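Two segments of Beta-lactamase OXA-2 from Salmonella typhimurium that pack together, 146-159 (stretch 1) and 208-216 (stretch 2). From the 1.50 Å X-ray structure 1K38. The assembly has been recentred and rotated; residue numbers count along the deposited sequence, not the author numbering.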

# COMPACT_ATOMS: atom_id res chain seq x y z
N SER A 146 22.62 -0.34 12.99
CA SER A 146 22.39 0.99 13.56
C SER A 146 21.20 1.71 12.92
O SER A 146 20.70 1.30 11.87
CB SER A 146 23.62 1.87 13.40
OG SER A 146 23.75 2.30 12.05
N ALA A 147 20.77 2.79 13.56
CA ALA A 147 19.66 3.57 13.04
C ALA A 147 20.03 4.14 11.67
O ALA A 147 19.19 4.18 10.77
CB ALA A 147 19.29 4.69 14.00
N GLN A 148 21.27 4.58 11.51
CA GLN A 148 21.68 5.14 10.23
C GLN A 148 21.71 4.06 9.16
O GLN A 148 21.36 4.32 8.01
CB GLN A 148 23.05 5.83 10.35
CG GLN A 148 22.94 7.20 11.02
CD GLN A 148 24.14 8.09 10.74
OE1 GLN A 148 24.70 8.09 9.64
NE2 GLN A 148 24.54 8.87 11.74
N GLU A 149 22.10 2.85 9.54
CA GLU A 149 22.13 1.74 8.60
C GLU A 149 20.71 1.32 8.20
O GLU A 149 20.47 0.88 7.07
CB GLU A 149 22.90 0.56 9.19
CG GLU A 149 24.38 0.85 9.35
CD GLU A 149 25.16 -0.31 9.93
OE1 GLU A 149 24.71 -0.87 10.94
OE2 GLU A 149 26.22 -0.65 9.37
N GLN A 150 19.76 1.46 9.12
CA GLN A 150 18.37 1.13 8.81
C GLN A 150 17.87 2.10 7.75
O GLN A 150 17.16 1.70 6.82
CB GLN A 150 17.48 1.24 10.06
CG GLN A 150 17.74 0.17 11.12
CD GLN A 150 16.71 -0.95 11.11
OE1 GLN A 150 16.11 -1.26 10.07
NE2 GLN A 150 16.49 -1.56 12.28
N ILE A 151 18.23 3.37 7.88
CA ILE A 151 17.81 4.38 6.91
C ILE A 151 18.35 4.02 5.53
O ILE A 151 17.60 4.02 4.55
CB ILE A 151 18.33 5.79 7.30
CG1 ILE A 151 17.65 6.28 8.58
CG2 ILE A 151 18.08 6.76 6.15
CD1 ILE A 151 16.19 6.67 8.42
N ALA A 152 19.63 3.70 5.46
CA ALA A 152 20.24 3.35 4.18
C ALA A 152 19.54 2.15 3.55
O ALA A 152 19.29 2.13 2.35
CB ALA A 152 21.73 3.05 4.37
N PHE A 153 19.22 1.15 4.37
CA PHE A 153 18.53 -0.03 3.88
C PHE A 153 17.13 0.31 3.37
O PHE A 153 16.73 -0.13 2.29
CB PHE A 153 18.42 -1.08 4.98
CG PHE A 153 17.50 -2.22 4.65
CD1 PHE A 153 17.87 -3.17 3.70
CD2 PHE A 153 16.24 -2.31 5.24
CE1 PHE A 153 17.00 -4.19 3.34
CE2 PHE A 153 15.36 -3.32 4.89
CZ PHE A 153 15.75 -4.27 3.93
N LEU A 154 16.38 1.09 4.15
CA LEU A 154 15.02 1.47 3.76
C LEU A 154 14.98 2.25 2.46
O LEU A 154 14.06 2.08 1.65
CB LEU A 154 14.37 2.29 4.88
CG LEU A 154 14.10 1.52 6.18
CD1 LEU A 154 13.70 2.51 7.27
CD2 LEU A 154 13.00 0.48 5.96
N ARG A 155 15.97 3.11 2.25
CA ARG A 155 16.01 3.91 1.03
C ARG A 155 16.21 3.02 -0.20
O ARG A 155 15.64 3.28 -1.26
CB ARG A 155 17.11 4.97 1.13
CG ARG A 155 16.85 5.94 2.25
CD ARG A 155 17.97 6.95 2.41
NE ARG A 155 17.76 8.14 1.59
CZ ARG A 155 18.45 9.26 1.75
NH1 ARG A 155 19.38 9.34 2.70
NH2 ARG A 155 18.20 10.32 0.98
N LYS A 156 17.00 1.96 -0.04
CA LYS A 156 17.22 1.04 -1.15
C LYS A 156 15.92 0.30 -1.48
O LYS A 156 15.57 0.15 -2.65
CB LYS A 156 18.33 0.04 -0.81
CG LYS A 156 19.72 0.69 -0.77
CD LYS A 156 20.84 -0.32 -0.59
CE LYS A 156 20.83 -0.94 0.79
NZ LYS A 156 22.09 -1.71 1.01
N LEU A 157 15.20 -0.13 -0.45
CA LEU A 157 13.93 -0.82 -0.64
C LEU A 157 12.94 0.11 -1.36
O LEU A 157 12.25 -0.30 -2.30
CB LEU A 157 13.34 -1.23 0.72
CG LEU A 157 11.95 -1.88 0.70
CD1 LEU A 157 11.97 -3.14 -0.16
CD2 LEU A 157 11.52 -2.21 2.13
N TYR A 158 12.88 1.35 -0.90
CA TYR A 158 12.00 2.35 -1.49
C TYR A 158 12.26 2.49 -2.99
O TYR A 158 11.33 2.56 -3.79
CB TYR A 158 12.23 3.69 -0.79
CG TYR A 158 11.50 4.87 -1.40
CD1 TYR A 158 10.11 4.97 -1.33
CD2 TYR A 158 12.21 5.89 -2.03
CE1 TYR A 158 9.44 6.06 -1.88
CE2 TYR A 158 11.55 6.99 -2.58
CZ TYR A 158 10.17 7.07 -2.49
OH TYR A 158 9.52 8.17 -3.01
N ARG A 159 13.54 2.52 -3.36
CA ARG A 159 13.95 2.69 -4.75
C ARG A 159 13.96 1.40 -5.56
O ARG A 159 14.31 1.42 -6.74
CB ARG A 159 15.34 3.33 -4.80
CG ARG A 159 15.43 4.71 -4.17
CD ARG A 159 14.79 5.76 -5.07
NE ARG A 159 14.78 7.07 -4.44
CZ ARG A 159 14.33 8.18 -5.03
NH1 ARG A 159 13.85 8.12 -6.27
NH2 ARG A 159 14.34 9.33 -4.38
N GLY A 208 8.01 13.67 -2.30
CA GLY A 208 9.10 12.83 -1.84
C GLY A 208 8.78 12.11 -0.55
O GLY A 208 7.73 12.33 0.06
N SER A 209 9.69 11.25 -0.12
CA SER A 209 9.49 10.48 1.10
C SER A 209 10.38 10.94 2.25
O SER A 209 11.50 11.43 2.05
CB SER A 209 9.73 9.00 0.83
OG SER A 209 8.75 8.53 -0.08
N VAL A 210 9.86 10.76 3.46
CA VAL A 210 10.60 11.13 4.66
C VAL A 210 10.87 9.85 5.44
O VAL A 210 9.96 9.24 5.98
CB VAL A 210 9.77 12.10 5.54
CG1 VAL A 210 10.58 12.55 6.75
CG2 VAL A 210 9.34 13.31 4.71
N PHE A 211 12.14 9.45 5.48
CA PHE A 211 12.53 8.23 6.18
C PHE A 211 12.86 8.48 7.64
O PHE A 211 13.35 9.55 7.99
CB PHE A 211 13.74 7.59 5.51
CG PHE A 211 13.52 7.23 4.08
CD1 PHE A 211 13.63 8.20 3.08
CD2 PHE A 211 13.16 5.94 3.73
CE1 PHE A 211 13.38 7.88 1.75
CE2 PHE A 211 12.90 5.61 2.41
CZ PHE A 211 13.01 6.58 1.41
N PHE A 212 12.60 7.50 8.49
CA PHE A 212 12.92 7.63 9.90
C PHE A 212 13.36 6.31 10.50
O PHE A 212 12.96 5.23 10.04
CB PHE A 212 11.73 8.17 10.70
CG PHE A 212 10.54 7.26 10.71
CD1 PHE A 212 9.53 7.42 9.77
CD2 PHE A 212 10.42 6.25 11.66
CE1 PHE A 212 8.42 6.58 9.76
CE2 PHE A 212 9.31 5.40 11.66
CZ PHE A 212 8.31 5.56 10.71
N ALA A 213 14.20 6.41 11.52
CA ALA A 213 14.68 5.24 12.23
C ALA A 213 14.95 5.68 13.65
O ALA A 213 15.86 6.48 13.90
CB ALA A 213 15.95 4.69 11.58
N LEU A 214 14.14 5.19 14.57
CA LEU A 214 14.28 5.52 15.98
C LEU A 214 14.43 4.29 16.84
O LEU A 214 13.85 3.25 16.54
CB LEU A 214 13.04 6.29 16.48
CG LEU A 214 12.84 6.42 18.01
CD1 LEU A 214 12.11 7.70 18.32
CD2 LEU A 214 12.07 5.21 18.57
N ASN A 215 15.25 4.39 17.87
CA ASN A 215 15.33 3.31 18.84
C ASN A 215 15.47 3.96 20.20
O ASN A 215 16.00 5.07 20.32
CB ASN A 215 16.45 2.27 18.55
CG ASN A 215 17.86 2.81 18.64
OD1 ASN A 215 18.30 3.31 19.67
ND2 ASN A 215 18.60 2.68 17.54
N ILE A 216 14.91 3.31 21.20
CA ILE A 216 14.94 3.80 22.57
C ILE A 216 15.11 2.65 23.53
O ILE A 216 14.76 1.51 23.22
CB ILE A 216 13.61 4.51 22.97
CG1 ILE A 216 12.42 3.59 22.70
CG2 ILE A 216 13.48 5.84 22.23
CD1 ILE A 216 11.10 4.10 23.27
O HOH W 1 21.38 3.08 16.49

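How do the two stretches lie against each other? The helix 147-158 runs across the strand 208-216 in a roughly antiparallel sense, at 149° between their N-to-C directions, with axes 7.6 Å apart at closest approach. The spacing is tighter at one end: the CA atoms of Ala147 and Ala213 are 5.3 Å apart, those of Tyr158 and Ser209 8.9 Å. Small side chains permit the first distance, and an aromatic ring occupies the second gap.

What fills that wider gap at the start of the strand? After Gly208, whose backbone angles would jam a CB against the preceding carbonyl, Ser209 points toward the helix and sets its CB over a face of the Tyr158 ring, 4.3 Å from the ring centroid. The two hydroxyls also approach, with Ser209 OG 3.1 Å from Tyr158 OH.

Why does Phe211 bury more area here than any other residue? Val210 is out of reach, but Phe211 points toward the helix, its ring wedged among Leu154, Arg155 and Tyr158. Its edge meets the face of Tyr158, with planes at 82°, while Arg155 CG sits almost exactly on the ring normal, 3.7 Å from the Phe211 ring centroid. The aliphatic part of the arginine thus covers the aromatic face, and Leu154 CB packs 4.0 Å from Phe211 CD2.

How does the strand close against the first turns of the helix? Phe212 has its CA-to-CB bond pointing away from the helix, yet Ile151 CD1 reaches its backbone, 3.5 Å from Phe212 C. The same methyl lies 3.7 Å from Ala213 CB, which also packs 3.4 Å from Ala147 O. Beyond Leu214, which points away, Asn215 is linked through water: the O atom of water 1 accepts from Asn215 ND2 and from Ala147 N, 3.0 Å from each, joining strand side chain to helix backbone.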